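Local coordinates for conserved hypothetical protein (Sulfolobus solfataricus, PDB 2FNA), which is an archaeal AAA+ ATPase, bound here to ADP and magnesium, that probably couples ATP hydrolysis to conformational change in a cellular role still unknown, at residues Lys13-Arg18 with Lys43-Lys48; Glu23-Leu28 with Thr33-Leu38; Glu212-Phe217 with Gly244-Phe249. All coordinates share one frame; numbering follows the deposited sequence.

Contact 1 (Lys13-Arg18 with Lys43-Lys48). With MG (magnesium ion), chain C; ADP (adenosine-5'-diphosphate), chain D; EDO (1,2-ethanediol), chain H.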
loop_
_atom_site.group_PDB
_atom_site.type_symbol
_atom_site.label_atom_id
_atom_site.label_comp_id
_atom_site.label_asym_id
_atom_site.label_seq_id
_atom_site.Cartn_x
_atom_site.Cartn_y
_atom_site.Cartn_z
ATOM N N LYS A 13 10.191 16.012 -9.508
ATOM C CA LYS A 13 10.177 17.467 -9.337
ATOM C C LYS A 13 9.034 17.909 -8.421
ATOM O O LYS A 13 9.086 18.992 -7.854
ATOM C CB LYS A 13 10.116 18.160 -10.682
ATOM C CG LYS A 13 11.402 17.900 -11.525
ATOM C CD LYS A 13 11.486 18.803 -12.730
ATOM C CE LYS A 13 12.738 18.544 -13.527
ATOM N NZ LYS A 13 13.950 18.863 -12.734
ATOM N N ASP A 14 8.035 17.045 -8.258
ATOM C CA ASP A 14 6.882 17.306 -7.400
ATOM C C ASP A 14 6.964 16.582 -6.046
ATOM O O ASP A 14 5.999 16.570 -5.303
ATOM C CB ASP A 14 5.608 16.841 -8.104
ATOM C CG ASP A 14 5.372 17.524 -9.460
ATOM O OD1 ASP A 14 5.777 18.689 -9.650
ATOM O OD2 ASP A 14 4.743 16.892 -10.339
ATOM N N PHE A 15 8.115 16.004 -5.708
ATOM C CA PHE A 15 8.186 15.071 -4.625
ATOM C C PHE A 15 9.330 15.423 -3.697
ATOM O O PHE A 15 10.453 15.564 -4.130
ATOM C CB PHE A 15 8.350 13.671 -5.240
ATOM C CG PHE A 15 8.088 12.549 -4.306
ATOM C CD1 PHE A 15 6.774 12.167 -4.014
ATOM C CD2 PHE A 15 9.141 11.827 -3.746
ATOM C CE1 PHE A 15 6.529 11.117 -3.171
ATOM C CE2 PHE A 15 8.894 10.787 -2.899
ATOM C CZ PHE A 15 7.562 10.415 -2.612
ATOM N N PHE A 16 9.037 15.567 -2.408
ATOM C CA PHE A 16 10.064 15.898 -1.387
ATOM C C PHE A 16 10.963 14.716 -0.997
ATOM O O PHE A 16 10.478 13.728 -0.450
ATOM C CB PHE A 16 9.371 16.389 -0.130
ATOM C CG PHE A 16 10.297 16.701 0.993
ATOM C CD1 PHE A 16 11.239 17.712 0.868
ATOM C CD2 PHE A 16 10.198 16.034 2.208
ATOM C CE1 PHE A 16 12.076 18.017 1.917
ATOM C CE2 PHE A 16 11.030 16.349 3.266
ATOM C CZ PHE A 16 11.962 17.332 3.126
ATOM N N ASP A 17 12.268 14.863 -1.242
ATOM C CA ASP A 17 13.314 13.888 -0.912
ATOM C C ASP A 17 12.941 12.442 -1.184
ATOM O O ASP A 17 12.587 12.123 -2.320
ATOM C CB ASP A 17 13.876 14.083 0.513
ATOM C CG ASP A 17 15.357 13.614 0.658
ATOM O OD1 ASP A 17 15.942 12.906 -0.231
ATOM O OD2 ASP A 17 15.953 13.986 1.701
ATOM N N ARG A 18 13.035 11.585 -0.155
ATOM C CA ARG A 18 13.116 10.128 -0.325
ATOM C C ARG A 18 14.072 9.673 -1.436
ATOM O O ARG A 18 13.809 8.680 -2.104
ATOM C CB ARG A 18 11.734 9.506 -0.580
ATOM C CG ARG A 18 10.652 9.982 0.301
ATOM C CD ARG A 18 10.801 9.585 1.773
ATOM N NE ARG A 18 9.471 9.547 2.344
ATOM C CZ ARG A 18 9.194 9.480 3.638
ATOM N NH1 ARG A 18 10.174 9.448 4.534
ATOM N NH2 ARG A 18 7.914 9.418 4.013
ATOM N N LYS A 43 4.174 5.390 -1.070
ATOM C CA LYS A 43 4.600 4.151 -1.736
ATOM C C LYS A 43 4.215 4.200 -3.213
ATOM O O LYS A 43 5.062 4.022 -4.068
ATOM C CB LYS A 43 4.031 2.894 -1.067
ATOM C CG LYS A 43 4.441 2.666 0.386
ATOM C CD LYS A 43 3.837 1.388 0.941
ATOM C CE LYS A 43 2.294 1.408 1.003
ATOM N NZ LYS A 43 1.780 2.468 1.893
ATOM N N SER A 44 2.944 4.461 -3.521
ATOM C CA SER A 44 2.522 4.487 -4.927
ATOM C C SER A 44 3.283 5.581 -5.694
ATOM O O SER A 44 3.665 5.381 -6.852
ATOM C CB SER A 44 0.996 4.642 -5.080
ATOM O OG SER A 44 0.274 3.563 -4.488
ATOM N N SER A 45 3.531 6.717 -5.040
ATOM C CA SER A 45 4.335 7.810 -5.618
ATOM C C SER A 45 5.757 7.401 -6.051
ATOM O O SER A 45 6.191 7.685 -7.205
ATOM C CB SER A 45 4.392 9.019 -4.653
ATOM O OG SER A 45 3.097 9.565 -4.344
ATOM N N ILE A 46 6.520 6.773 -5.163
ATOM C CA ILE A 46 7.898 6.437 -5.547
ATOM C C ILE A 46 7.943 5.358 -6.609
ATOM O O ILE A 46 8.871 5.323 -7.397
ATOM C CB ILE A 46 8.816 6.036 -4.375
ATOM C CG1 ILE A 46 8.361 4.754 -3.664
ATOM C CG2 ILE A 46 9.009 7.186 -3.421
ATOM C CD1 ILE A 46 9.511 4.099 -2.891
ATOM N N ILE A 47 6.928 4.493 -6.623
ATOM C CA ILE A 47 6.782 3.454 -7.637
ATOM C C ILE A 47 6.532 4.096 -8.993
ATOM O O ILE A 47 7.195 3.749 -9.983
ATOM C CB ILE A 47 5.649 2.459 -7.278
ATOM C CG1 ILE A 47 6.064 1.610 -6.073
ATOM C CG2 ILE A 47 5.342 1.486 -8.431
ATOM C CD1 ILE A 47 4.993 0.687 -5.560
ATOM N N LYS A 48 5.580 5.030 -9.037
ATOM C CA LYS A 48 5.314 5.801 -10.263
ATOM C C LYS A 48 6.522 6.630 -10.721
ATOM O O LYS A 48 6.885 6.609 -11.885
ATOM C CB LYS A 48 4.135 6.698 -10.032
ATOM C CG LYS A 48 2.839 5.899 -9.903
ATOM C CD LYS A 48 1.731 6.714 -9.251
ATOM C CE LYS A 48 0.520 6.718 -10.092
ATOM N NZ LYS A 48 0.776 7.489 -11.352
HETATM MG MG MG C . -0.702 3.584 -2.569
HETATM P PB ADP D . 0.742 5.386 -0.326
HETATM O O1B ADP D . 1.913 5.039 0.535
HETATM O O2B ADP D . -0.568 5.344 0.455
HETATM O O3B ADP D . 0.678 4.739 -1.669
HETATM P PA ADP D . 0.758 7.870 -1.924
HETATM O O1A ADP D . 1.856 7.747 -2.931
HETATM O O2A ADP D . -0.560 7.561 -2.499
HETATM O O3A ADP D . 0.961 7.019 -0.552
HETATM O "O5'" ADP D . 0.904 9.316 -1.282
HETATM C "C5'" ADP D . -0.090 9.877 -0.407
HETATM C "C4'" ADP D . -0.221 11.376 -0.667
HETATM O "O4'" ADP D . 0.881 12.096 -0.146
HETATM C "C3'" ADP D . -0.278 11.758 -2.113
HETATM O "O3'" ADP D . -1.030 12.987 -2.198
HETATM C "C2'" ADP D . 1.158 12.065 -2.474
HETATM O "O2'" ADP D . 1.271 12.985 -3.550
HETATM C "C1'" ADP D . 1.629 12.690 -1.191
HETATM N N9 ADP D . 3.030 12.464 -0.853
HETATM C C8 ADP D . 3.506 11.450 -0.099
HETATM N N7 ADP D . 4.821 11.580 0.075
HETATM C C5 ADP D . 5.209 12.689 -0.599
HETATM C C6 ADP D . 6.470 13.425 -0.836
HETATM N N6 ADP D . 7.632 12.967 -0.326
HETATM N N1 ADP D . 6.430 14.571 -1.574
HETATM C C2 ADP D . 5.281 15.055 -2.082
HETATM N N3 ADP D . 4.098 14.444 -1.901
HETATM C C4 ADP D . 4.015 13.292 -1.180
HETATM C C1 EDO H . 3.001 5.456 -13.859
HETATM O O1 EDO H . 2.472 6.757 -13.583
HETATM C C2 EDO H . 1.867 4.519 -14.265
HETATM O O2 EDO H . 0.835 4.472 -13.266
HETATM O O HOH W 1 -1.823 3.449 -0.774
HETATM O O HOH W 2 0.210 1.831 -2.312
HETATM O O HOH W 3 -1.649 5.349 -3.221
HETATM O O HOH W 4 -2.189 2.483 -3.624
#
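The Phe15 ring has the adenine of ADP over one face, with the amino nitrogen N6 of ADP 3.4 Å above the plane and over its centre. Two residues of helix 43-48 reach the same ring at a slant: Ser45 CB lies 3.3 Å from Phe15 CE1, and Ile46 CG2 lies 3.6 Å from Phe15 CZ. The contact illustrates how a P-loop ATPase reads both ends of its nucleotide, a short loop identifying the base while the Walker A helix grips the phosphates. With CG anti to the backbone N (chi1 -165°), Phe15 extends its ring between the loop and the helix. The next residue supplies backbone recognition. Phe16 N donates to N1 of ADP over 2.9 Å at an angle of 160°, and ADP N6 in turn donates to Phe16 O, a paired readout of the polar edge that suits adenine.

At the phosphate end, backbone amides at the start of the helix point into the oxygens: Lys43 N bonds O1B of ADP, Ser44 N bonds O3B and Ser45 N bonds O1A. Lys43, its chain bent at both outer torsions, curls back so that NZ also reaches O1B, and there it has Ser178 OG and Gly37 O as further partners. This cluster of donors probably offsets much of the phosphate charge. Asp144, at the end of strand 139-144 where a Walker B acidic residue would be expected, hydrogen-bonds Ser44 OG through OD2. The magnesium ion has six ligands, namely Ser44 OG, O3B of ADP and four waters; two of these waters also donate to ADP O2B and O2A. The Ser45 hydroxyl completes the grip, with OG donating to ADP O1A over 2.6 Å.

Contact 2 (Glu23-Leu28 with Thr33-Leu38)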
loop_
_atom_site.group_PDB
_atom_site.type_symbol
_atom_site.label_atom_id
_atom_site.label_comp_id
_atom_site.label_asym_id
_atom_site.label_seq_id
_atom_site.Cartn_x
_atom_site.Cartn_y
_atom_site.Cartn_z
ATOM N N GLU A 23 16.127 5.549 -5.259
ATOM C CA GLU A 23 17.277 5.004 -5.954
ATOM C C GLU A 23 17.371 3.496 -5.713
ATOM O O GLU A 23 17.686 2.741 -6.612
ATOM C CB GLU A 23 18.553 5.712 -5.493
ATOM C CG GLU A 23 19.841 5.332 -6.295
ATOM N N LYS A 24 17.110 3.069 -4.483
ATOM C CA LYS A 24 17.070 1.641 -4.155
ATOM C C LYS A 24 15.976 0.877 -4.917
ATOM O O LYS A 24 16.216 -0.204 -5.460
ATOM C CB LYS A 24 16.869 1.444 -2.646
ATOM C CG LYS A 24 16.822 -0.044 -2.221
ATOM C CD LYS A 24 17.079 -0.239 -0.738
ATOM C CE LYS A 24 17.185 -1.725 -0.405
ATOM N NZ LYS A 24 17.219 -1.951 1.066
ATOM N N LEU A 25 14.767 1.426 -4.910
ATOM C CA LEU A 25 13.662 0.899 -5.720
ATOM C C LEU A 25 14.029 0.726 -7.187
ATOM O O LEU A 25 13.852 -0.339 -7.767
ATOM C CB LEU A 25 12.459 1.814 -5.613
ATOM C CG LEU A 25 11.194 1.438 -6.406
ATOM C CD1 LEU A 25 9.984 2.112 -5.800
ATOM C CD2 LEU A 25 11.293 1.772 -7.882
ATOM N N LYS A 26 14.538 1.791 -7.791
ATOM C CA LYS A 26 14.991 1.784 -9.172
ATOM C C LYS A 26 16.104 0.781 -9.481
ATOM O O LYS A 26 16.260 0.388 -10.635
ATOM C CB LYS A 26 15.457 3.208 -9.564
ATOM C CG LYS A 26 14.301 4.182 -9.746
ATOM C CD LYS A 26 14.801 5.602 -10.066
ATOM C CE LYS A 26 15.412 5.703 -11.435
ATOM N NZ LYS A 26 16.304 6.908 -11.554
ATOM N N GLY A 27 16.885 0.394 -8.463
ATOM C CA GLY A 27 17.954 -0.583 -8.620
ATOM C C GLY A 27 17.455 -1.976 -8.959
ATOM O O GLY A 27 18.200 -2.776 -9.524
ATOM N N LEU A 28 16.196 -2.266 -8.622
ATOM C CA LEU A 28 15.584 -3.567 -8.936
ATOM C C LEU A 28 16.594 -4.672 -8.570
ATOM O O LEU A 28 16.937 -5.518 -9.377
ATOM C CB LEU A 28 15.193 -3.622 -10.420
ATOM C CG LEU A 28 14.142 -2.598 -10.915
ATOM C CD1 LEU A 28 13.983 -2.662 -12.432
ATOM C CD2 LEU A 28 12.786 -2.784 -10.277
ATOM N N THR A 33 11.156 -6.673 -5.384
ATOM C CA THR A 33 11.353 -5.482 -4.580
ATOM C C THR A 33 10.049 -5.251 -3.790
ATOM O O THR A 33 8.941 -5.245 -4.379
ATOM C CB THR A 33 11.746 -4.278 -5.458
ATOM O OG1 THR A 33 13.047 -4.497 -6.027
ATOM C CG2 THR A 33 11.717 -2.961 -4.679
ATOM N N LEU A 34 10.189 -5.152 -2.460
ATOM C CA LEU A 34 9.085 -4.804 -1.570
ATOM C C LEU A 34 9.144 -3.314 -1.244
ATOM O O LEU A 34 10.197 -2.760 -0.923
ATOM C CB LEU A 34 9.094 -5.611 -0.269
ATOM C CG LEU A 34 8.909 -7.120 -0.365
ATOM C CD1 LEU A 34 8.687 -7.623 1.037
ATOM C CD2 LEU A 34 7.742 -7.548 -1.288
ATOM N N VAL A 35 7.997 -2.665 -1.369
ATOM C CA VAL A 35 7.856 -1.276 -0.956
ATOM C C VAL A 35 6.908 -1.279 0.232
ATOM O O VAL A 35 5.728 -1.613 0.103
ATOM C CB VAL A 35 7.355 -0.355 -2.108
ATOM C CG1 VAL A 35 7.249 1.097 -1.619
ATOM C CG2 VAL A 35 8.357 -0.407 -3.326
ATOM N N LEU A 36 7.440 -0.899 1.381
ATOM C CA LEU A 36 6.686 -0.885 2.623
ATOM C C LEU A 36 6.430 0.532 3.149
ATOM O O LEU A 36 7.060 1.502 2.735
ATOM C CB LEU A 36 7.433 -1.710 3.694
ATOM C CG LEU A 36 7.907 -3.108 3.267
ATOM C CD1 LEU A 36 8.765 -3.756 4.335
ATOM C CD2 LEU A 36 6.732 -4.002 2.954
ATOM N N GLY A 37 5.496 0.625 4.095
ATOM C CA GLY A 37 5.115 1.898 4.677
ATOM C C GLY A 37 3.630 1.930 4.958
ATOM O O GLY A 37 2.859 1.291 4.262
ATOM N N LEU A 38 3.235 2.651 6.006
ATOM C CA LEU A 38 1.821 2.848 6.294
ATOM C C LEU A 38 1.147 3.529 5.135
ATOM O O LEU A 38 1.797 4.179 4.289
ATOM C CB LEU A 38 1.648 3.718 7.538
ATOM C CG LEU A 38 2.181 3.121 8.841
ATOM C CD1 LEU A 38 2.371 4.234 9.948
ATOM C CD2 LEU A 38 1.305 2.031 9.359
HETATM O O HOH W 5 15.404 -2.806 -5.518
#
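The helix just before the P-loop strand rests against that strand through Leu25 and Val35, whose methyls CD1 and CG2 meet at 3.9 Å. The two side chains approach at an angle rather than running alongside each other. Leu25 holds CG anti to its backbone nitrogen (chi1 179°), which carries CD1 outward from the helix to the strand, while Val35 offers the branch that stands beside its own backbone nitrogen. A looser touch is made by Thr33, whose methyl CG2 lies 4.4 Å from Leu25 CA.

Strand 32-37 runs within a parallel sheet between strands 171-177 and 202-206, in the 5-1-4-3-2 order of the AAA+ and related P-loop ATPases, and leads through Gly37 into the phosphate-binding loop. Helix 19-27 covers part of one face of this sheet beside helix 43-54, which also receives Leu25 on Ile46 and Ile47. Val35 continues the same apolar layer to Ile174 of the adjacent strand.

Polar groups are joined through solvent. A single water donates to Lys24 O over 2.7 Å and to Thr33 OG1 over 2.9 Å, using its two hydrogens to tie the last turn of the helix to the beginning of the strand segment. The chain turns sharply between them: Leu28 departs from helical geometry with a positive phi of 45°, and Leu28 N still bonds to Leu25 O. Thr33 OG1 faces this turn, 4.0 Å from Leu28 CA.

Contact 3 (Glu212-Phe217 with Gly244-Phe249). With ADP (adenosine-5'-diphosphate), chain D.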
loop_
_atom_site.group_PDB
_atom_site.type_symbol
_atom_site.label_atom_id
_atom_site.label_comp_id
_atom_site.label_asym_id
_atom_site.label_seq_id
_atom_site.Cartn_x
_atom_site.Cartn_y
_atom_site.Cartn_z
ATOM N N GLU A 212 11.314 17.367 11.818
ATOM C CA GLU A 212 12.207 18.179 11.012
ATOM C C GLU A 212 11.953 17.976 9.525
ATOM O O GLU A 212 12.005 18.928 8.768
ATOM C CB GLU A 212 13.684 17.900 11.404
ATOM C CG GLU A 212 14.050 18.271 12.888
ATOM C CD GLU A 212 13.565 17.256 13.985
ATOM O OE1 GLU A 212 13.219 16.083 13.679
ATOM O OE2 GLU A 212 13.530 17.649 15.178
ATOM N N GLU A 213 11.637 16.755 9.114
ATOM C CA GLU A 213 11.246 16.475 7.719
ATOM C C GLU A 213 9.895 17.070 7.348
ATOM O O GLU A 213 9.722 17.622 6.268
ATOM C CB GLU A 213 11.169 14.964 7.473
ATOM C CG GLU A 213 12.535 14.328 7.272
ATOM C CD GLU A 213 12.487 12.814 7.251
ATOM O OE1 GLU A 213 11.568 12.225 7.848
ATOM O OE2 GLU A 213 13.407 12.218 6.655
ATOM N N ALA A 214 8.940 16.953 8.258
ATOM C CA ALA A 214 7.612 17.458 8.039
ATOM C C ALA A 214 7.654 18.961 7.820
ATOM O O ALA A 214 7.049 19.486 6.878
ATOM C CB ALA A 214 6.723 17.102 9.222
ATOM N N ILE A 215 8.391 19.639 8.686
ATOM C CA ILE A 215 8.590 21.084 8.628
ATOM C C ILE A 215 9.283 21.467 7.319
ATOM O O ILE A 215 8.869 22.405 6.648
ATOM C CB ILE A 215 9.396 21.574 9.883
ATOM C CG1 ILE A 215 8.474 21.502 11.107
ATOM C CG2 ILE A 215 9.956 22.992 9.683
ATOM C CD1 ILE A 215 9.159 21.677 12.398
ATOM N N GLU A 216 10.344 20.748 6.964
ATOM C CA GLU A 216 11.040 21.016 5.717
ATOM C C GLU A 216 10.156 20.764 4.484
ATOM O O GLU A 216 10.296 21.452 3.492
ATOM C CB GLU A 216 12.338 20.211 5.654
ATOM C CG GLU A 216 13.229 20.532 4.452
ATOM C CD GLU A 216 13.506 22.040 4.258
ATOM O OE1 GLU A 216 13.676 22.788 5.259
ATOM O OE2 GLU A 216 13.554 22.463 3.081
ATOM N N PHE A 217 9.249 19.789 4.553
ATOM C CA PHE A 217 8.314 19.478 3.451
ATOM C C PHE A 217 7.367 20.650 3.195
ATOM O O PHE A 217 7.160 21.092 2.058
ATOM C CB PHE A 217 7.516 18.208 3.819
ATOM C CG PHE A 217 6.373 17.900 2.902
ATOM C CD1 PHE A 217 6.617 17.492 1.604
ATOM C CD2 PHE A 217 5.054 18.003 3.334
ATOM C CE1 PHE A 217 5.597 17.199 0.741
ATOM C CE2 PHE A 217 4.021 17.705 2.484
ATOM C CZ PHE A 217 4.280 17.304 1.160
ATOM N N GLY A 244 0.806 12.130 3.392
ATOM C CA GLY A 244 -0.483 12.348 2.753
ATOM C C GLY A 244 -1.328 13.387 3.456
ATOM O O GLY A 244 -2.016 14.183 2.799
ATOM N N TRP A 245 -1.297 13.408 4.794
ATOM C CA TRP A 245 -2.112 14.384 5.515
ATOM C C TRP A 245 -1.477 15.789 5.435
ATOM O O TRP A 245 -2.180 16.809 5.337
ATOM C CB TRP A 245 -2.270 14.022 6.978
ATOM C CG TRP A 245 -2.893 12.708 7.308
ATOM C CD1 TRP A 245 -2.496 11.906 8.292
ATOM C CD2 TRP A 245 -4.047 12.078 6.708
ATOM N NE1 TRP A 245 -3.294 10.811 8.365
ATOM C CE2 TRP A 245 -4.259 10.885 7.405
ATOM C CE3 TRP A 245 -4.918 12.409 5.666
ATOM C CZ2 TRP A 245 -5.293 10.007 7.101
ATOM C CZ3 TRP A 245 -5.952 11.526 5.357
ATOM C CH2 TRP A 245 -6.132 10.349 6.070
ATOM N N LEU A 246 -0.154 15.841 5.489
ATOM C CA LEU A 246 0.572 17.111 5.383
ATOM C C LEU A 246 0.384 17.737 4.000
ATOM O O LEU A 246 0.287 18.965 3.863
ATOM C CB LEU A 246 2.066 16.871 5.646
ATOM C CG LEU A 246 2.374 16.604 7.133
ATOM C CD1 LEU A 246 3.784 16.212 7.294
ATOM C CD2 LEU A 246 2.084 17.824 7.994
ATOM N N THR A 247 0.356 16.877 2.983
ATOM C CA THR A 247 0.082 17.274 1.599
ATOM C C THR A 247 -1.300 17.916 1.432
ATOM O O THR A 247 -1.411 18.947 0.793
ATOM C CB THR A 247 0.175 16.046 0.659
ATOM O OG1 THR A 247 1.465 15.453 0.764
ATOM C CG2 THR A 247 -0.062 16.396 -0.839
ATOM N N TYR A 248 -2.339 17.255 1.944
ATOM C CA TYR A 248 -3.695 17.772 1.915
ATOM C C TYR A 248 -3.768 19.128 2.635
ATOM O O TYR A 248 -4.249 20.059 2.077
ATOM C CB TYR A 248 -4.638 16.784 2.602
ATOM C CG TYR A 248 -6.107 17.076 2.396
ATOM C CD1 TYR A 248 -6.765 16.605 1.266
ATOM C CD2 TYR A 248 -6.843 17.800 3.332
ATOM C CE1 TYR A 248 -8.131 16.863 1.064
ATOM C CE2 TYR A 248 -8.197 18.059 3.127
ATOM C CZ TYR A 248 -8.836 17.587 1.995
ATOM O OH TYR A 248 -10.215 17.849 1.756
ATOM N N PHE A 249 -3.231 19.218 3.857
ATOM C CA PHE A 249 -3.132 20.481 4.578
ATOM C C PHE A 249 -2.500 21.561 3.728
ATOM O O PHE A 249 -2.990 22.662 3.661
ATOM C CB PHE A 249 -2.293 20.363 5.860
ATOM C CG PHE A 249 -1.939 21.709 6.438
ATOM C CD1 PHE A 249 -2.868 22.412 7.206
ATOM C CD2 PHE A 249 -0.718 22.301 6.171
ATOM C CE1 PHE A 249 -2.586 23.654 7.690
ATOM C CE2 PHE A 249 -0.434 23.555 6.670
ATOM C CZ PHE A 249 -1.383 24.236 7.423
HETATM P PB ADP D . 0.742 5.386 -0.326
HETATM O O1B ADP D . 1.913 5.039 0.535
HETATM O O2B ADP D . -0.568 5.344 0.455
HETATM O O3B ADP D . 0.678 4.739 -1.669
HETATM P PA ADP D . 0.758 7.870 -1.924
HETATM O O1A ADP D . 1.856 7.747 -2.931
HETATM O O2A ADP D . -0.560 7.561 -2.499
HETATM O O3A ADP D . 0.961 7.019 -0.552
HETATM O "O5'" ADP D . 0.904 9.316 -1.282
HETATM C "C5'" ADP D . -0.090 9.877 -0.407
HETATM C "C4'" ADP D . -0.221 11.376 -0.667
HETATM O "O4'" ADP D . 0.881 12.096 -0.146
HETATM C "C3'" ADP D . -0.278 11.758 -2.113
HETATM O "O3'" ADP D . -1.030 12.987 -2.198
HETATM C "C2'" ADP D . 1.158 12.065 -2.474
HETATM O "O2'" ADP D . 1.271 12.985 -3.550
HETATM C "C1'" ADP D . 1.629 12.690 -1.191
HETATM N N9 ADP D . 3.030 12.464 -0.853
HETATM C C8 ADP D . 3.506 11.450 -0.099
HETATM N N7 ADP D . 4.821 11.580 0.075
HETATM C C5 ADP D . 5.209 12.689 -0.599
HETATM C C6 ADP D . 6.470 13.425 -0.836
HETATM N N6 ADP D . 7.632 12.967 -0.326
HETATM N N1 ADP D . 6.430 14.571 -1.574
HETATM C C2 ADP D . 5.281 15.055 -2.082
HETATM N N3 ADP D . 4.098 14.444 -1.901
HETATM C C4 ADP D . 4.015 13.292 -1.180
#
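Ala214 and Phe217, one turn apart on helix 211-225, close on Leu246 and Thr247 of helix 243-256. The short axes come no nearer than 10.9 Å and run in roughly the same direction, crossing at -29°, so that side chains rather than backbones fill the space between them.

The apolar part centres on Leu246, which uses two different atoms. Its terminal methyl CD1 reaches Ala214 CB at 3.6 Å, where the small residue allows the leucine to come close to the opposing helix. Nearer the backbone, Leu246 CB lies 3.8 Å from Phe217 CE2. Phe217 bridges the gap because CG is anti to the backbone N (chi1 170°), which carries the ring over to the other helix, where it meets Leu246 and Thr247 at a slant; the carbonyl carbon of Leu246 sits at its edge, in plane.

Polar atoms take part without bonding across the interface. Thr247 OG1 lies 3.4 Å from Phe217 CZ in an oblique approach, but its hydrogen-bond partner is Pro243 O, one turn back on its own helix, so the hydroxyl is satisfied within the buried contact.

Phe217 and Thr247 also touch the ligand. The edge of the Phe217 ring meets the adenine of ADP near the ring plane, CE1 lying 3.6 Å from ADP C2. On the ribose side, Thr247 OG1 touches C1' of ADP at 3.4 Å. Gly244, a neighbour on the same helix, brings CA to 3.2 Å from O4' of ADP.

These helices follow strand 202-206, the last of the parallel sheet, a position consistent with the helical lid of AAA+ proteins. Helix 232-239 packs on both, touching Ala214 through Tyr236 and Phe249 through Val235, while helix 259-282 lies against Trp245, Tyr248 and Phe249.

Overall arrangement
Contacts 1 and 3 touch ADP through residues that meet across them, whereas contact 2 reaches it at the end of its strand segment, through Leu38, its Leu25-Val35 packing lying behind the P-loop. Contacts 1 and 2 have centres about 11 Å apart and share an apolar seam in which Ile46 CD1 meets Leu25 CD1 at 3.6 Å; contact 2 is nested in the chain loop that contact 1 closes. Contact 3, centred about 13 Å from contact 1, meets the adenine through Phe217 on the face opposite Phe15, and Phe16 CB packs on Phe217 CD1 at 3.4 Å. Contacts 2 and 3 do not touch, their nearest atoms being about 8 Å apart. The nucleotide thus lies between a sheet-based core and a later helical pair.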